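Local coordinates for protein CELL division inhibitor (Pyrococcus furiosus, PDB 1G3Q) that binds ADP and magnesium as a MinD-type P-loop cell division ATPase and probably hydrolyses ATP, at residues A[13-19]-A[138-142]; A[197-203]-A[220-226]. All coordinates share one frame. Numbering follows the deposited sequence.

Contact 1. Residues A[13-19]-A[138-142]; sequences GTGKTTV and LLVTN. With MG (magnesium ion), chain B; ADP (adenosine-5'-diphosphate), chain C.
The end of a P-loop and the first turn of its helix, 13-19, lie over the C-terminal end of the parallel strand 136-141 and N142 just beyond. The CA register is T14 to T141 5.7 Å, K16 to V140 6.4 Å; L138 (t, p), V140 (chi1 t) and N142 point CB toward 13-19, T141 away. G13 takes a positive phi (75°), and its N donates to ADP O1B (2.8 Å). T14 points CB toward the strand and packs against N142; its O lies 3.8 Å from V140 CG1 and is hydrogen-bonded to N171, its hydroxyl (chi1 p) to S9. G15, the N-cap, has phi/psi 124/14, where a CB would jam against the preceding carbonyl; its N donates to ADP O2B (2.9 Å), its O accepts from V19 N (2.7 Å). K16 N also reaches ADP O2B (3.0 Å); K16 CG passes V140 CB at 4.3 Å, and NZ bonds to C119 O, water 1 (2.7 Å) and weakly ADP O2B (3.3 Å). T17 N bonds to ADP O3B (2.8 Å); magnesium has six ligands, T17 OG1 and ADP O3B, each 2.1 Å from MG, and waters 1 to 4. T18 N and OG1 bond to ADP O2A at 2.9 and 2.8 Å. V19 (chi1 t) turns back to the strand, CG1 4.1 Å from L138 CD2 and CG2 4.2 Å from V140 CG2. In this Walker A strand-loop-helix arrangement, aliphatic strand side chains meet one side of the turn, while its backbone amides surround the phosphates.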
loop_
_atom_site.group_PDB
_atom_site.type_symbol
_atom_site.label_atom_id
_atom_site.label_comp_id
_atom_site.label_asym_id
_atom_site.label_seq_id
_atom_site.Cartn_x
_atom_site.Cartn_y
_atom_site.Cartn_z
ATOM N N GLY A 13 -2.643 11.201 -1.375
ATOM C CA GLY A 13 -4.030 11.343 -0.973
ATOM C C GLY A 13 -4.984 10.524 -1.821
ATOM O O GLY A 13 -6.199 10.699 -1.740
ATOM N N THR A 14 -4.438 9.620 -2.627
ATOM C CA THR A 14 -5.251 8.783 -3.503
ATOM C C THR A 14 -5.770 7.517 -2.821
ATOM O O THR A 14 -6.742 6.916 -3.281
ATOM C CB THR A 14 -4.461 8.387 -4.768
ATOM O OG1 THR A 14 -3.180 7.870 -4.390
ATOM C CG2 THR A 14 -4.269 9.597 -5.675
ATOM N N GLY A 15 -5.116 7.112 -1.735
ATOM C CA GLY A 15 -5.553 5.935 -1.005
ATOM C C GLY A 15 -4.529 4.834 -0.806
ATOM O O GLY A 15 -4.885 3.723 -0.415
ATOM N N LYS A 16 -3.256 5.127 -1.048
ATOM C CA LYS A 16 -2.212 4.117 -0.901
ATOM C C LYS A 16 -2.176 3.456 0.475
ATOM O O LYS A 16 -2.147 2.229 0.584
ATOM C CB LYS A 16 -0.843 4.729 -1.229
ATOM C CG LYS A 16 -0.688 5.094 -2.701
ATOM C CD LYS A 16 0.654 5.753 -3.007
ATOM C CE LYS A 16 0.701 7.206 -2.550
ATOM N NZ LYS A 16 0.718 7.355 -1.068
ATOM N N THR A 17 -2.169 4.258 1.532
ATOM C CA THR A 17 -2.136 3.683 2.870
ATOM C C THR A 17 -3.415 2.909 3.156
ATOM O O THR A 17 -3.374 1.824 3.744
ATOM C CB THR A 17 -1.921 4.776 3.929
ATOM O OG1 THR A 17 -0.636 5.362 3.719
ATOM C CG2 THR A 17 -1.956 4.183 5.341
ATOM N N THR A 18 -4.545 3.461 2.718
ATOM C CA THR A 18 -5.846 2.827 2.912
ATOM C C THR A 18 -5.913 1.475 2.196
ATOM O O THR A 18 -6.402 0.487 2.752
ATOM C CB THR A 18 -6.986 3.727 2.394
ATOM O OG1 THR A 18 -7.001 4.957 3.132
ATOM C CG2 THR A 18 -8.331 3.036 2.554
ATOM N N VAL A 19 -5.426 1.431 0.959
ATOM C CA VAL A 19 -5.428 0.184 0.206
ATOM C C VAL A 19 -4.458 -0.800 0.858
ATOM O O VAL A 19 -4.785 -1.970 1.037
ATOM C CB VAL A 19 -5.028 0.422 -1.270
ATOM C CG1 VAL A 19 -4.808 -0.907 -1.988
ATOM C CG2 VAL A 19 -6.127 1.201 -1.968
ATOM N N LEU A 138 0.787 -2.395 -7.728
ATOM C CA LEU A 138 -0.656 -2.220 -7.766
ATOM C C LEU A 138 -0.865 -0.715 -7.824
ATOM O O LEU A 138 -0.614 -0.009 -6.849
ATOM C CB LEU A 138 -1.315 -2.792 -6.506
ATOM C CG LEU A 138 -2.836 -2.613 -6.419
ATOM C CD1 LEU A 138 -3.504 -3.344 -7.576
ATOM C CD2 LEU A 138 -3.352 -3.150 -5.089
ATOM N N LEU A 139 -1.312 -0.225 -8.974
ATOM C CA LEU A 139 -1.529 1.201 -9.148
ATOM C C LEU A 139 -2.796 1.663 -8.444
ATOM O O LEU A 139 -3.849 1.035 -8.563
ATOM C CB LEU A 139 -1.619 1.545 -10.641
ATOM C CG LEU A 139 -0.573 0.927 -11.576
ATOM C CD1 LEU A 139 -0.763 1.494 -12.982
ATOM C CD2 LEU A 139 0.829 1.223 -11.077
ATOM N N VAL A 140 -2.685 2.758 -7.700
ATOM C CA VAL A 140 -3.830 3.320 -6.997
ATOM C C VAL A 140 -4.081 4.708 -7.569
ATOM O O VAL A 140 -3.173 5.535 -7.628
ATOM C CB VAL A 140 -3.567 3.440 -5.479
ATOM C CG1 VAL A 140 -4.761 4.081 -4.800
ATOM C CG2 VAL A 140 -3.300 2.063 -4.887
ATOM N N THR A 141 -5.313 4.956 -7.995
ATOM C CA THR A 141 -5.659 6.240 -8.584
ATOM C C THR A 141 -7.096 6.638 -8.283
ATOM O O THR A 141 -7.906 5.816 -7.858
ATOM C CB THR A 141 -5.496 6.196 -10.115
ATOM O OG1 THR A 141 -5.775 7.489 -10.670
ATOM C CG2 THR A 141 -6.463 5.181 -10.715
ATOM N N ASN A 142 -7.399 7.913 -8.502
ATOM C CA ASN A 142 -8.746 8.421 -8.301
ATOM C C ASN A 142 -9.322 8.668 -9.694
ATOM O O ASN A 142 -8.588 8.635 -10.680
ATOM C CB ASN A 142 -8.720 9.712 -7.483
ATOM C CG ASN A 142 -8.157 9.500 -6.088
ATOM O OD1 ASN A 142 -8.355 8.445 -5.481
ATOM N ND2 ASN A 142 -7.466 10.508 -5.568
HETATM MG MG MG B . -0.241 7.290 2.854
HETATM P PB ADP C . -2.472 8.303 0.591
HETATM O O1B ADP C . -1.853 9.596 0.796
HETATM O O2B ADP C . -2.559 8.012 -0.848
HETATM O O3B ADP C . -1.789 7.020 1.387
HETATM P PA ADP C . -4.680 7.730 2.266
HETATM O O1A ADP C . -4.198 8.110 3.549
HETATM O O2A ADP C . -4.760 6.305 2.078
HETATM O O3A ADP C . -3.929 8.366 1.112
HETATM O "O5'" ADP C . -6.071 8.291 2.164
HETATM C "C5'" ADP C . -6.387 9.729 2.310
HETATM C "C4'" ADP C . -7.625 9.948 3.103
HETATM O "O4'" ADP C . -8.818 9.615 2.337
HETATM C "C3'" ADP C . -7.738 9.117 4.342
HETATM O "O3'" ADP C . -8.167 9.916 5.441
HETATM C "C2'" ADP C . -8.758 8.055 4.062
HETATM O "O2'" ADP C . -9.533 7.624 5.179
HETATM C "C1'" ADP C . -9.633 8.630 3.032
HETATM N N9 ADP C . -10.049 7.666 1.976
HETATM C C8 ADP C . -9.320 6.851 1.095
HETATM N N7 ADP C . -10.028 6.116 0.288
HETATM C C5 ADP C . -11.323 6.439 0.626
HETATM C C6 ADP C . -12.582 5.993 0.133
HETATM N N6 ADP C . -12.629 5.090 -0.847
HETATM N N1 ADP C . -13.742 6.525 0.701
HETATM C C2 ADP C . -13.666 7.450 1.706
HETATM N N3 ADP C . -12.512 7.927 2.234
HETATM C C4 ADP C . -11.371 7.385 1.655
HETATM O O HOH W 1 1.397 6.303 1.360
HETATM O O HOH W 2 -1.633 8.391 4.461
HETATM O O HOH W 3 0.538 9.544 2.120
HETATM O O HOH W 4 1.503 7.549 4.433
#

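Contact 2. Residues A[197-203]-A[220-226]; sequences IPEDPAI and SKGAKAF. With ADP (adenosine-5'-diphosphate), chain C.
I197, F226 and P198 have the most surface covered where the end of strand 193-198 and the start of helix 201-209 meet the first turns of helix 221-235. The CA register is I197 to A225 5.7 Å, D200 to G222 5.9 Å and A202 to S220 6.6 Å. I197 (chi1 m, chi2 m) lays CD1 over one face of the F226 ring, a CH-pi contact 3.9 Å from the centroid and 13° off the normal; the same CD1 is 3.6 Å from A225 CB, and I197 CG2 is 3.7 Å from F226 CE1. F226 (chi1 -85°, chi2 118°) also meets I203, whose CD1 is 3.9 Å from its CE1, and packs against T18, V19 and N22 of helix 16-29. The P198 ring rests on the helix, CG 3.9 Å from K221 CB and CD 3.9 Å from A225 CB. Having no CB, G222 lets the two segments approach closely: one there would clash with I203, whose CD1 lies 4.0 Å from G222 CA. D200 (chi1 t) is the N-cap of helix 201-209: OD1 accepts from A202 N (2.9 Å) and OD2 from G222 N (2.9 Å, 154°). S220 (chi1 p) caps the other helix, its OG accepting from A223 N at 3.1 Å and also hydrogen-bonded to K217 O. The backbone holds the adenine: D200 N donates to ADP N1 (2.8 Å), and P198 O accepts from ADP N6 (2.9 Å). One carboxylate thus serves the starts of two helices, while the neighbouring backbone reads the adenine edge by a matching donor-acceptor pair.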
loop_
_atom_site.group_PDB
_atom_site.type_symbol
_atom_site.label_atom_id
_atom_site.label_comp_id
_atom_site.label_asym_id
_atom_site.label_seq_id
_atom_site.Cartn_x
_atom_site.Cartn_y
_atom_site.Cartn_z
ATOM N N ILE A 197 -13.062 0.879 -5.672
ATOM C CA ILE A 197 -13.336 1.105 -4.257
ATOM C C ILE A 197 -14.161 2.385 -4.217
ATOM O O ILE A 197 -13.677 3.464 -4.560
ATOM C CB ILE A 197 -12.040 1.311 -3.440
ATOM C CG1 ILE A 197 -11.067 0.151 -3.679
ATOM C CG2 ILE A 197 -12.378 1.411 -1.949
ATOM C CD1 ILE A 197 -11.587 -1.214 -3.239
ATOM N N PRO A 198 -15.426 2.280 -3.803
ATOM C CA PRO A 198 -16.276 3.468 -3.750
ATOM C C PRO A 198 -15.911 4.452 -2.650
ATOM O O PRO A 198 -15.256 4.091 -1.669
ATOM C CB PRO A 198 -17.664 2.874 -3.541
ATOM C CG PRO A 198 -17.370 1.696 -2.652
ATOM C CD PRO A 198 -16.151 1.088 -3.320
ATOM N N GLU A 199 -16.312 5.705 -2.839
ATOM C CA GLU A 199 -16.095 6.734 -1.831
ATOM C C GLU A 199 -17.038 6.226 -0.749
ATOM O O GLU A 199 -18.228 6.017 -1.006
ATOM C CB GLU A 199 -16.566 8.096 -2.351
ATOM C CG GLU A 199 -16.371 9.270 -1.392
ATOM C CD GLU A 199 -14.918 9.487 -1.015
ATOM O OE1 GLU A 199 -14.032 9.093 -1.799
ATOM O OE2 GLU A 199 -14.659 10.065 0.059
ATOM N N ASP A 200 -16.518 6.000 0.451
ATOM C CA ASP A 200 -17.351 5.462 1.518
ATOM C C ASP A 200 -16.913 5.964 2.890
ATOM O O ASP A 200 -15.794 5.700 3.324
ATOM C CB ASP A 200 -17.274 3.932 1.478
ATOM C CG ASP A 200 -18.255 3.259 2.422
ATOM O OD1 ASP A 200 -18.842 3.941 3.287
ATOM O OD2 ASP A 200 -18.432 2.028 2.298
ATOM N N PRO A 201 -17.791 6.700 3.586
ATOM C CA PRO A 201 -17.466 7.220 4.918
ATOM C C PRO A 201 -16.929 6.123 5.846
ATOM O O PRO A 201 -16.128 6.397 6.738
ATOM C CB PRO A 201 -18.801 7.780 5.397
ATOM C CG PRO A 201 -19.398 8.310 4.118
ATOM C CD PRO A 201 -19.113 7.181 3.141
ATOM N N ALA A 202 -17.366 4.883 5.630
ATOM C CA ALA A 202 -16.916 3.761 6.459
ATOM C C ALA A 202 -15.402 3.577 6.393
ATOM O O ALA A 202 -14.764 3.186 7.378
ATOM C CB ALA A 202 -17.611 2.479 6.028
ATOM N N ILE A 203 -14.828 3.848 5.225
ATOM C CA ILE A 203 -13.390 3.712 5.044
ATOM C C ILE A 203 -12.661 4.766 5.882
ATOM O O ILE A 203 -11.682 4.463 6.565
ATOM C CB ILE A 203 -13.014 3.845 3.544
ATOM C CG1 ILE A 203 -13.459 2.582 2.796
ATOM C CG2 ILE A 203 -11.518 4.062 3.392
ATOM C CD1 ILE A 203 -13.230 2.621 1.276
ATOM N N SER A 220 -20.041 -2.801 4.901
ATOM C CA SER A 220 -20.007 -1.563 4.125
ATOM C C SER A 220 -19.568 -1.862 2.694
ATOM O O SER A 220 -18.906 -2.867 2.443
ATOM C CB SER A 220 -19.028 -0.567 4.749
ATOM O OG SER A 220 -17.704 -1.072 4.725
ATOM N N LYS A 221 -19.933 -0.987 1.761
ATOM C CA LYS A 221 -19.561 -1.168 0.362
ATOM C C LYS A 221 -18.040 -1.183 0.218
ATOM O O LYS A 221 -17.486 -1.951 -0.568
ATOM C CB LYS A 221 -20.142 -0.041 -0.500
ATOM C CG LYS A 221 -21.662 -0.000 -0.574
ATOM C CD LYS A 221 -22.111 0.976 -1.659
ATOM C CE LYS A 221 -23.625 1.001 -1.806
ATOM N NZ LYS A 221 -24.277 1.609 -0.617
ATOM N N GLY A 222 -17.369 -0.329 0.983
ATOM C CA GLY A 222 -15.920 -0.269 0.929
ATOM C C GLY A 222 -15.282 -1.573 1.373
ATOM O O GLY A 222 -14.356 -2.070 0.728
ATOM N N ALA A 223 -15.778 -2.128 2.477
ATOM C CA ALA A 223 -15.250 -3.380 3.002
ATOM C C ALA A 223 -15.397 -4.491 1.971
ATOM O O ALA A 223 -14.448 -5.217 1.687
ATOM C CB ALA A 223 -15.985 -3.769 4.294
ATOM N N LYS A 224 -16.595 -4.622 1.414
ATOM C CA LYS A 224 -16.845 -5.663 0.425
ATOM C C LYS A 224 -15.974 -5.528 -0.824
ATOM O O LYS A 224 -15.528 -6.531 -1.376
ATOM C CB LYS A 224 -18.332 -5.679 0.058
ATOM C CG LYS A 224 -19.210 -6.206 1.191
ATOM C CD LYS A 224 -20.696 -5.992 0.931
ATOM C CE LYS A 224 -21.527 -6.636 2.036
ATOM N NZ LYS A 224 -22.981 -6.305 1.947
ATOM N N ALA A 225 -15.724 -4.298 -1.267
ATOM C CA ALA A 225 -14.888 -4.085 -2.444
ATOM C C ALA A 225 -13.453 -4.538 -2.162
ATOM O O ALA A 225 -12.801 -5.132 -3.024
ATOM C CB ALA A 225 -14.910 -2.617 -2.852
ATOM N N PHE A 226 -12.961 -4.270 -0.954
ATOM C CA PHE A 226 -11.605 -4.686 -0.606
ATOM C C PHE A 226 -11.475 -6.203 -0.505
ATOM O O PHE A 226 -10.419 -6.760 -0.818
ATOM C CB PHE A 226 -11.151 -4.025 0.701
ATOM C CG PHE A 226 -10.568 -2.653 0.508
ATOM C CD1 PHE A 226 -11.155 -1.539 1.094
ATOM C CD2 PHE A 226 -9.433 -2.477 -0.280
ATOM C CE1 PHE A 226 -10.622 -0.265 0.900
ATOM C CE2 PHE A 226 -8.889 -1.210 -0.483
ATOM C CZ PHE A 226 -9.487 -0.099 0.110
HETATM P PB ADP C . -2.472 8.303 0.591
HETATM O O1B ADP C . -1.853 9.596 0.796
HETATM O O2B ADP C . -2.559 8.012 -0.848
HETATM O O3B ADP C . -1.789 7.020 1.387
HETATM P PA ADP C . -4.680 7.730 2.266
HETATM O O1A ADP C . -4.198 8.110 3.549
HETATM O O2A ADP C . -4.760 6.305 2.078
HETATM O O3A ADP C . -3.929 8.366 1.112
HETATM O "O5'" ADP C . -6.071 8.291 2.164
HETATM C "C5'" ADP C . -6.387 9.729 2.310
HETATM C "C4'" ADP C . -7.625 9.948 3.103
HETATM O "O4'" ADP C . -8.818 9.615 2.337
HETATM C "C3'" ADP C . -7.738 9.117 4.342
HETATM O "O3'" ADP C . -8.167 9.916 5.441
HETATM C "C2'" ADP C . -8.758 8.055 4.062
HETATM O "O2'" ADP C . -9.533 7.624 5.179
HETATM C "C1'" ADP C . -9.633 8.630 3.032
HETATM N N9 ADP C . -10.049 7.666 1.976
HETATM C C8 ADP C . -9.320 6.851 1.095
HETATM N N7 ADP C . -10.028 6.116 0.288
HETATM C C5 ADP C . -11.323 6.439 0.626
HETATM C C6 ADP C . -12.582 5.993 0.133
HETATM N N6 ADP C . -12.629 5.090 -0.847
HETATM N N1 ADP C . -13.742 6.525 0.701
HETATM C C2 ADP C . -13.666 7.450 1.706
HETATM N N3 ADP C . -12.512 7.927 2.234
HETATM C C4 ADP C . -11.371 7.385 1.655
#

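How the contacts relate
Contact 1 closes before contact 2 opens along the chain, and their centres lie 13 Å apart. Both reach the same predominantly parallel sheet: strand 136-141 is an inner strand, strand 193-198 an outermost one, and strand 164-173 runs between them. Helix 16-29 joins the two sites, for T18 CG2 packs on I203 CG2 at 3.5 Å and V19 CA lies 3.8 Å from F226 CE2. ADP spans both, with its phosphates and magnesium at contact 1, near the centre of the chain, and its adenine at the more peripheral contact 2. The nucleotide site is thus assembled from distant parts of the sequence, with N171 and T207 adding further hydrogen bonds.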